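Local coordinates for metallo-beta-lactamase (PDB 4ZEJ), which probably hydrolyses beta-lactam antibiotics to substituted beta-amino acids at a site with two zinc ions, as other class B beta-lactamases do, at residues V73-H76 / D80-A83; N102-E107 / H138-V143; E121-L124 / I129-F132. All coordinates share one frame; numbering follows the deposited sequence.

Contact 1 of 3, residues V73-H76 / D80-A83; sequences VSTH and DRTA. With ZN (zinc ion), chain C; ZN (zinc ion), chain D.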
loop_
_atom_site.group_PDB
_atom_site.type_symbol
_atom_site.label_atom_id
_atom_site.label_comp_id
_atom_site.label_asym_id
_atom_site.label_seq_id
_atom_site.Cartn_x
_atom_site.Cartn_y
_atom_site.Cartn_z
ATOM N N VAL A 73 4.442 -7.138 0.097
ATOM C CA VAL A 73 5.045 -6.069 -0.713
ATOM C C VAL A 73 4.672 -4.733 -0.093
ATOM O O VAL A 73 3.552 -4.589 0.407
ATOM C CB VAL A 73 4.621 -6.124 -2.198
ATOM C CG1 VAL A 73 3.121 -5.856 -2.389
ATOM C CG2 VAL A 73 5.432 -5.138 -3.025
ATOM N N SER A 74 5.614 -3.782 -0.098
ATOM C CA SER A 74 5.372 -2.427 0.403
ATOM C C SER A 74 5.357 -1.442 -0.769
ATOM O O SER A 74 6.156 -1.569 -1.705
ATOM C CB SER A 74 6.407 -2.017 1.445
ATOM O OG SER A 74 6.313 -2.836 2.599
ATOM N N THR A 75 4.442 -0.477 -0.721
ATOM C CA THR A 75 4.145 0.400 -1.870
ATOM C C THR A 75 4.849 1.762 -1.834
ATOM O O THR A 75 4.844 2.473 -2.828
ATOM C CB THR A 75 2.634 0.583 -2.064
ATOM O OG1 THR A 75 2.055 1.152 -0.885
ATOM C CG2 THR A 75 1.963 -0.770 -2.366
ATOM N N HIS A 76 5.438 2.124 -0.696
ATOM C CA HIS A 76 6.519 3.135 -0.653
ATOM C C HIS A 76 7.256 2.974 0.675
ATOM O O HIS A 76 6.897 2.109 1.459
ATOM C CB HIS A 76 6.057 4.585 -0.933
ATOM C CG HIS A 76 5.266 5.220 0.161
ATOM N ND1 HIS A 76 3.930 4.955 0.355
ATOM C CD2 HIS A 76 5.602 6.146 1.084
ATOM C CE1 HIS A 76 3.485 5.667 1.368
ATOM N NE2 HIS A 76 4.478 6.398 1.826
ATOM N N ASP A 80 4.241 3.652 7.676
ATOM C CA ASP A 80 2.883 3.101 7.556
ATOM C C ASP A 80 2.770 1.987 6.500
ATOM O O ASP A 80 1.794 1.257 6.504
ATOM C CB ASP A 80 1.811 4.187 7.335
ATOM C CG ASP A 80 1.975 4.948 6.041
ATOM O OD1 ASP A 80 3.099 5.330 5.714
ATOM O OD2 ASP A 80 0.977 5.206 5.358
ATOM N N ARG A 81 3.764 1.852 5.616
ATOM C CA ARG A 81 3.819 0.766 4.624
ATOM C C ARG A 81 4.804 -0.373 4.955
ATOM O O ARG A 81 4.673 -1.481 4.425
ATOM C CB ARG A 81 4.270 1.337 3.276
ATOM C CG ARG A 81 3.581 2.583 2.753
ATOM C CD ARG A 81 2.142 2.325 2.351
ATOM N NE ARG A 81 1.213 2.794 3.354
ATOM C CZ ARG A 81 -0.066 2.439 3.462
ATOM N NH1 ARG A 81 -0.641 1.546 2.644
ATOM N NH2 ARG A 81 -0.781 2.987 4.427
ATOM N N THR A 82 5.826 -0.061 5.745
ATOM C CA THR A 82 7.014 -0.892 5.931
ATOM C C THR A 82 7.343 -1.240 7.389
ATOM O O THR A 82 8.285 -1.990 7.617
ATOM C CB THR A 82 8.262 -0.181 5.357
ATOM O OG1 THR A 82 8.442 1.075 6.027
ATOM C CG2 THR A 82 8.144 0.010 3.864
ATOM N N ALA A 83 6.579 -0.743 8.364
ATOM C CA ALA A 83 6.894 -0.960 9.795
ATOM C C ALA A 83 7.161 -2.429 10.152
ATOM O O ALA A 83 8.028 -2.723 10.974
ATOM C CB ALA A 83 5.783 -0.410 10.694
HETATM ZN ZN ZN C . 0.470 6.658 4.028
HETATM ZN ZN ZN D . 4.216 8.247 2.910
HETATM O O HOH W 1 3.838 10.086 4.593
#
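Ser-74 and Arg-81 bring the two backbones together, their CA atoms 5.5 Å apart, where the loop leaving strand 68-73 passes the short helix 79-82. This turn carries the HxHxD zinc-binding motif of the metallo-beta-lactamase superfamily, with His-76 as its first residue and Asp-80 as its last. A single hydrogen bond crosses between the segments: Ser-74 OG donates to Arg-81 O at 2.8 Å, from above the carbonyl plane. Ser-74 CB rests against the methyl CG2 of Thr-82.

Arg-81 does most of the side-chain work. Its CG lies over one face of the His-76 imidazole, 3.4 Å from CE1, and bends at chi2 (-69°) and chi3 (102°) then carry the guanidinium beyond the ring and back to its own neighbour, Asp-80. The guanidinium and imidazole planes end up almost parallel, 1° apart, but the two groups are displaced from each other and do not stack; the CG methylene is what lies over the ring face. Arg-81 NH2 donates to Asp-80 OD2 at 3.0 Å in a salt bridge, with NE adding a weak second bond to the same oxygen. That oxygen, OD2 of Asp-80, also binds a zinc ion at 2.0 Å, which makes Arg-81 a second-shell residue that probably helps to hold this metal ligand in place. Cys-157 and His-199 are further ligands of this zinc. The His-76 ring presents NE2 to the other zinc at 2.2 Å, alongside His-78 and His-138.

Thr-75 OG1 touches Arg-81 CD, near the guanidinium plane at its edge, and Asp-47 ties the two residues together, hydrogen-bonded to OG1 and salt-bridged to Arg-81 NH1. The carbonyl of His-76 is packed closely too, its O lying 3.3 Å from Arg-81 CB and 3.4 Å from Thr-82 CG2.

Contact 2 of 3, residues N102-E107 / H138-V143; sequences NHLLKE and HTIDNV. With ZN (zinc ion), chain D.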
loop_
_atom_site.group_PDB
_atom_site.type_symbol
_atom_site.label_atom_id
_atom_site.label_comp_id
_atom_site.label_asym_id
_atom_site.label_seq_id
_atom_site.Cartn_x
_atom_site.Cartn_y
_atom_site.Cartn_z
ATOM N N ASN A 102 13.636 0.253 -1.524
ATOM C CA ASN A 102 14.738 -0.338 -0.743
ATOM C C ASN A 102 15.931 0.613 -0.564
ATOM O O ASN A 102 16.526 0.647 0.519
ATOM C CB ASN A 102 15.204 -1.685 -1.333
ATOM C CG ASN A 102 14.720 -2.892 -0.534
ATOM O OD1 ASN A 102 13.892 -2.789 0.377
ATOM N ND2 ASN A 102 15.254 -4.058 -0.873
ATOM N N HIS A 103 16.262 1.383 -1.605
ATOM C CA HIS A 103 17.307 2.423 -1.503
ATOM C C HIS A 103 16.961 3.467 -0.446
ATOM O O HIS A 103 17.800 3.843 0.376
ATOM C CB HIS A 103 17.529 3.117 -2.856
ATOM C CG HIS A 103 18.556 4.205 -2.817
ATOM N ND1 HIS A 103 19.908 3.947 -2.742
ATOM C CD2 HIS A 103 18.432 5.555 -2.848
ATOM C CE1 HIS A 103 20.574 5.089 -2.723
ATOM N NE2 HIS A 103 19.702 6.080 -2.785
ATOM N N LEU A 104 15.713 3.925 -0.464
ATOM C CA LEU A 104 15.245 4.909 0.511
ATOM C C LEU A 104 15.185 4.355 1.933
ATOM O O LEU A 104 15.485 5.086 2.874
ATOM C CB LEU A 104 13.888 5.497 0.092
ATOM C CG LEU A 104 13.986 6.474 -1.087
ATOM C CD1 LEU A 104 12.631 6.676 -1.755
ATOM C CD2 LEU A 104 14.572 7.811 -0.658
ATOM N N LEU A 105 14.819 3.080 2.091
ATOM C CA LEU A 105 14.859 2.452 3.415
ATOM C C LEU A 105 16.299 2.460 3.964
ATOM O O LEU A 105 16.538 2.914 5.090
ATOM C CB LEU A 105 14.296 1.032 3.384
ATOM C CG LEU A 105 12.771 0.967 3.202
ATOM C CD1 LEU A 105 12.358 -0.451 2.836
ATOM C CD2 LEU A 105 12.035 1.459 4.445
ATOM N N LYS A 106 17.243 2.004 3.153
ATOM C CA LYS A 106 18.655 1.955 3.580
ATOM C C LYS A 106 19.213 3.343 3.929
ATOM O O LYS A 106 19.833 3.516 4.985
ATOM C CB LYS A 106 19.510 1.262 2.520
ATOM C CG LYS A 106 19.229 -0.226 2.402
ATOM C CD LYS A 106 20.098 -0.892 1.341
ATOM C CE LYS A 106 19.287 -1.831 0.459
ATOM N NZ LYS A 106 20.183 -2.651 -0.409
ATOM N N GLU A 107 18.956 4.325 3.061
ATOM C CA GLU A 107 19.373 5.720 3.265
ATOM C C GLU A 107 18.878 6.286 4.597
ATOM O O GLU A 107 19.583 7.064 5.237
ATOM C CB GLU A 107 18.880 6.594 2.093
ATOM C CG GLU A 107 19.146 8.096 2.202
ATOM C CD GLU A 107 20.625 8.454 2.287
ATOM O OE1 GLU A 107 21.444 7.753 1.654
ATOM O OE2 GLU A 107 20.984 9.440 2.978
ATOM N N HIS A 138 3.003 11.190 -4.123
ATOM C CA HIS A 138 3.208 11.261 -2.690
ATOM C C HIS A 138 4.699 11.212 -2.332
ATOM O O HIS A 138 5.169 11.968 -1.470
ATOM C CB HIS A 138 2.445 10.125 -2.002
ATOM C CG HIS A 138 2.738 10.017 -0.550
ATOM N ND1 HIS A 138 2.287 10.945 0.358
ATOM C CD2 HIS A 138 3.449 9.106 0.156
ATOM C CE1 HIS A 138 2.715 10.624 1.559
ATOM N NE2 HIS A 138 3.427 9.519 1.459
ATOM N N THR A 139 5.412 10.292 -2.977
ATOM C CA THR A 139 6.870 10.218 -2.925
ATOM C C THR A 139 7.390 9.844 -4.305
ATOM O O THR A 139 6.612 9.485 -5.207
ATOM C CB THR A 139 7.366 9.140 -1.948
ATOM O OG1 THR A 139 6.791 7.874 -2.314
ATOM C CG2 THR A 139 7.017 9.488 -0.495
ATOM N N ILE A 140 8.713 9.900 -4.460
ATOM C CA ILE A 140 9.333 9.486 -5.708
ATOM C C ILE A 140 9.188 7.984 -5.967
ATOM O O ILE A 140 9.161 7.571 -7.132
ATOM C CB ILE A 140 10.831 9.921 -5.786
ATOM C CG1 ILE A 140 11.372 9.844 -7.226
ATOM C CG2 ILE A 140 11.702 9.086 -4.865
ATOM C CD1 ILE A 140 10.576 10.609 -8.264
ATOM N N ASP A 141 9.102 7.173 -4.907
ATOM C CA ASP A 141 9.092 5.703 -5.058
ATOM C C ASP A 141 7.698 5.064 -5.122
ATOM O O ASP A 141 7.594 3.864 -5.357
ATOM C CB ASP A 141 9.930 5.031 -3.964
ATOM C CG ASP A 141 9.358 5.220 -2.575
ATOM O OD1 ASP A 141 9.409 4.263 -1.761
ATOM O OD2 ASP A 141 8.861 6.330 -2.290
ATOM N N ASN A 142 6.634 5.836 -4.927
ATOM C CA ASN A 142 5.300 5.236 -4.804
ATOM C C ASN A 142 4.869 4.353 -5.988
ATOM O O ASN A 142 5.041 4.731 -7.138
ATOM C CB ASN A 142 4.203 6.249 -4.389
ATOM C CG ASN A 142 4.034 7.456 -5.322
ATOM O OD1 ASN A 142 3.516 8.474 -4.867
ATOM N ND2 ASN A 142 4.402 7.364 -6.593
ATOM N N VAL A 143 4.333 3.175 -5.685
ATOM C CA VAL A 143 3.809 2.268 -6.698
ATOM C C VAL A 143 2.390 1.890 -6.330
ATOM O O VAL A 143 1.981 1.978 -5.153
ATOM C CB VAL A 143 4.668 0.990 -6.866
ATOM C CG1 VAL A 143 6.055 1.357 -7.373
ATOM C CG2 VAL A 143 4.782 0.192 -5.568
HETATM ZN ZN ZN D . 4.216 8.247 2.910
HETATM O O HOH W 1 3.838 10.086 4.593
#
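Leu-104 reaches from helix 99-107 to Asp-141 with one methyl, CD1, which settles above the carboxylate, 3.7 Å from CG and only slightly farther from CB and both oxygens. This is the tight part of a small contact, and the backbones stand well back from it, the CA atoms of Leu-104 and Asp-141 being 8.3 Å apart. On the outer side the packing slackens: the same CD1 meets Ile-140 CG2 at 4.0 Å, while the remainder of the isoleucine side chain leads away from the helix in an exposed position.

The carboxylate beneath the methyl is held by its own surroundings. Thr-139 OG1 donates to Asp-141 OD2 at 2.6 Å, arriving on the anti side and somewhat out of plane, and Thr-101, one residue ahead of the helical segment, bonds OD1. A chi1 of 65° on Asp-141 folds CG back between its backbone N and carbonyl carbon, which leaves a flat face of the carboxylate turned to Leu-104 CD1. Within the same loop, Thr-139 N donates to Asn-142 OD1 at 3.2 Å, nearly straight at 167°, and at its start His-138 NE2 binds zinc at 2.1 Å.

No hydrogen bond spans the two segments. With both oxygens of Asp-141 already engaged, Leu-104 contributes apolar cover, and the orientation of the carboxylate is probably fixed largely by the hydroxyls of Thr-139 and Thr-101.

Contact 3 of 3, residues E121-L124 / I129-F132; sequences ESTL and IEVF
Strands 121-124 and 129-132 run antiparallel, their axes 4.7 Å apart at closest approach and their directions 161° apart, with Glu-121 opposite Phe-132 and Leu-124 opposite Ile-129. Ser-122 with Val-131 and Leu-124 with Ile-129 are the hydrogen-bonded pairs. In the first, Val-131 N donates to Ser-122 O at 2.8 Å and Ser-122 N returns the bond to Val-131 O. In the second, Leu-124 N meets Ile-129 O at 2.7 Å, almost straight at 176°, while the return bond from Ile-129 N to Leu-124 O is longer, 3.2 Å. At the non-hydrogen-bonded positions CA-H groups lean on three of the same carbonyls, as Glu-121 CA does on Val-131 O.

Side chains alternate between the two faces. One face carries Ser-122, Leu-124, Ile-129 and Val-131. Here Leu-124 and Ile-129 cross with their CB atoms 3.9 Å apart, and Leu-124 CD1 extends diagonally to Val-131 CG2 at 4.2 Å. Leu-124 and Ile-129 also touch Phe-44 of strand 42-46, which belongs to the other sheet.

The face with Glu-121, Thr-123, Glu-130 and Phe-132 is more exposed. Phe-132 and Glu-121 lie side by side, pointing the same way, and the aliphatic CG of Glu-121 sits at the edge of the phenyl ring, 3.7 Å from CD1. The Phe-132 ring reaches this place with CG anti to its backbone N (chi1 175°). The Glu-121 chain runs extended beyond CG alongside the CD1-CE1 edge, and its OE2 has a long, weak ion pair with Arg-188.

Strand 129-132 continues its pairing with strand 144-147, so this beta hairpin forms the margin of the five-stranded sheet, one of the two facing sheets of the alpha-beta/beta-alpha metallo-beta-lactamase fold.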
loop_
_atom_site.group_PDB
_atom_site.type_symbol
_atom_site.label_atom_id
_atom_site.label_comp_id
_atom_site.label_asym_id
_atom_site.label_seq_id
_atom_site.Cartn_x
_atom_site.Cartn_y
_atom_site.Cartn_z
ATOM N N GLU A 121 7.597 -1.998 -13.936
ATOM C CA GLU A 121 6.512 -2.961 -13.781
ATOM C C GLU A 121 7.054 -4.297 -13.312
ATOM O O GLU A 121 8.090 -4.755 -13.792
ATOM C CB GLU A 121 5.795 -3.180 -15.103
ATOM C CG GLU A 121 5.200 -1.924 -15.698
ATOM C CD GLU A 121 4.593 -2.143 -17.069
ATOM O OE1 GLU A 121 4.542 -3.303 -17.544
ATOM O OE2 GLU A 121 4.179 -1.140 -17.685
ATOM N N SER A 122 6.325 -4.924 -12.399
ATOM C CA SER A 122 6.686 -6.220 -11.861
ATOM C C SER A 122 5.428 -7.037 -11.631
ATOM O O SER A 122 4.323 -6.490 -11.497
ATOM C CB SER A 122 7.444 -6.065 -10.543
ATOM O OG SER A 122 8.730 -5.524 -10.757
ATOM N N THR A 123 5.624 -8.348 -11.579
ATOM C CA THR A 123 4.569 -9.315 -11.389
ATOM C C THR A 123 4.926 -10.206 -10.192
ATOM O O THR A 123 6.054 -10.699 -10.093
ATOM C CB THR A 123 4.416 -10.142 -12.680
ATOM O OG1 THR A 123 3.798 -9.322 -13.675
ATOM C CG2 THR A 123 3.568 -11.367 -12.474
ATOM N N LEU A 124 3.961 -10.414 -9.300
ATOM C CA LEU A 124 4.120 -11.300 -8.143
ATOM C C LEU A 124 3.084 -12.406 -8.192
ATOM O O LEU A 124 2.004 -12.230 -8.757
ATOM C CB LEU A 124 3.948 -10.511 -6.841
ATOM C CG LEU A 124 5.113 -9.641 -6.384
ATOM C CD1 LEU A 124 4.632 -8.655 -5.332
ATOM C CD2 LEU A 124 6.240 -10.510 -5.845
ATOM N N ILE A 129 -0.687 -10.536 -8.840
ATOM C CA ILE A 129 -0.409 -9.218 -8.297
ATOM C C ILE A 129 0.532 -8.518 -9.264
ATOM O O ILE A 129 1.619 -9.032 -9.566
ATOM C CB ILE A 129 0.216 -9.344 -6.894
ATOM C CG1 ILE A 129 -0.832 -9.867 -5.900
ATOM C CG2 ILE A 129 0.757 -8.005 -6.409
ATOM C CD1 ILE A 129 -0.258 -10.512 -4.663
ATOM N N GLU A 130 0.096 -7.371 -9.775
ATOM C CA GLU A 130 0.914 -6.556 -10.652
ATOM C C GLU A 130 1.300 -5.281 -9.923
ATOM O O GLU A 130 0.451 -4.651 -9.296
ATOM C CB GLU A 130 0.173 -6.248 -11.948
ATOM C CG GLU A 130 -0.202 -7.511 -12.722
ATOM C CD GLU A 130 -0.822 -7.246 -14.087
ATOM O OE1 GLU A 130 -1.090 -6.076 -14.434
ATOM O OE2 GLU A 130 -1.036 -8.232 -14.824
ATOM N N VAL A 131 2.574 -4.914 -10.021
ATOM C CA VAL A 131 3.125 -3.696 -9.399
ATOM C C VAL A 131 3.505 -2.736 -10.528
ATOM O O VAL A 131 4.191 -3.130 -11.470
ATOM C CB VAL A 131 4.349 -4.026 -8.528
ATOM C CG1 VAL A 131 4.909 -2.776 -7.852
ATOM C CG2 VAL A 131 3.979 -5.071 -7.483
ATOM N N PHE A 132 3.040 -1.491 -10.435
ATOM C CA PHE A 132 3.238 -0.496 -11.484
ATOM C C PHE A 132 3.658 0.830 -10.883
ATOM O O PHE A 132 3.082 1.272 -9.890
ATOM C CB PHE A 132 1.941 -0.321 -12.273
ATOM C CG PHE A 132 1.990 0.766 -13.307
ATOM C CD1 PHE A 132 2.706 0.589 -14.489
ATOM C CD2 PHE A 132 1.302 1.957 -13.115
ATOM C CE1 PHE A 132 2.743 1.582 -15.451
ATOM C CE2 PHE A 132 1.337 2.957 -14.071
ATOM C CZ PHE A 132 2.053 2.768 -15.246
#

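Contacts 1 and 2 meet at one zinc ion: His-76 NE2 and His-138 NE2 both bind it and stand 3.3 Å apart, and the same water lies at the metal in each. The two loops are also joined by a probable backbone hydrogen bond, Thr-75 O to Val-143 N at 3.0 Å, and Asp-141 OD1 packs 3.3 Å from His-76 CA. Contact 3 is nested within the chain loop that contact 2 closes, its centre about 15 Å from that of contact 1 and 16 Å from that of contact 2. It reaches both by packing: Leu-124 CD1 on Val-73 CB, and Val-131 CG1 on Val-143 CG2.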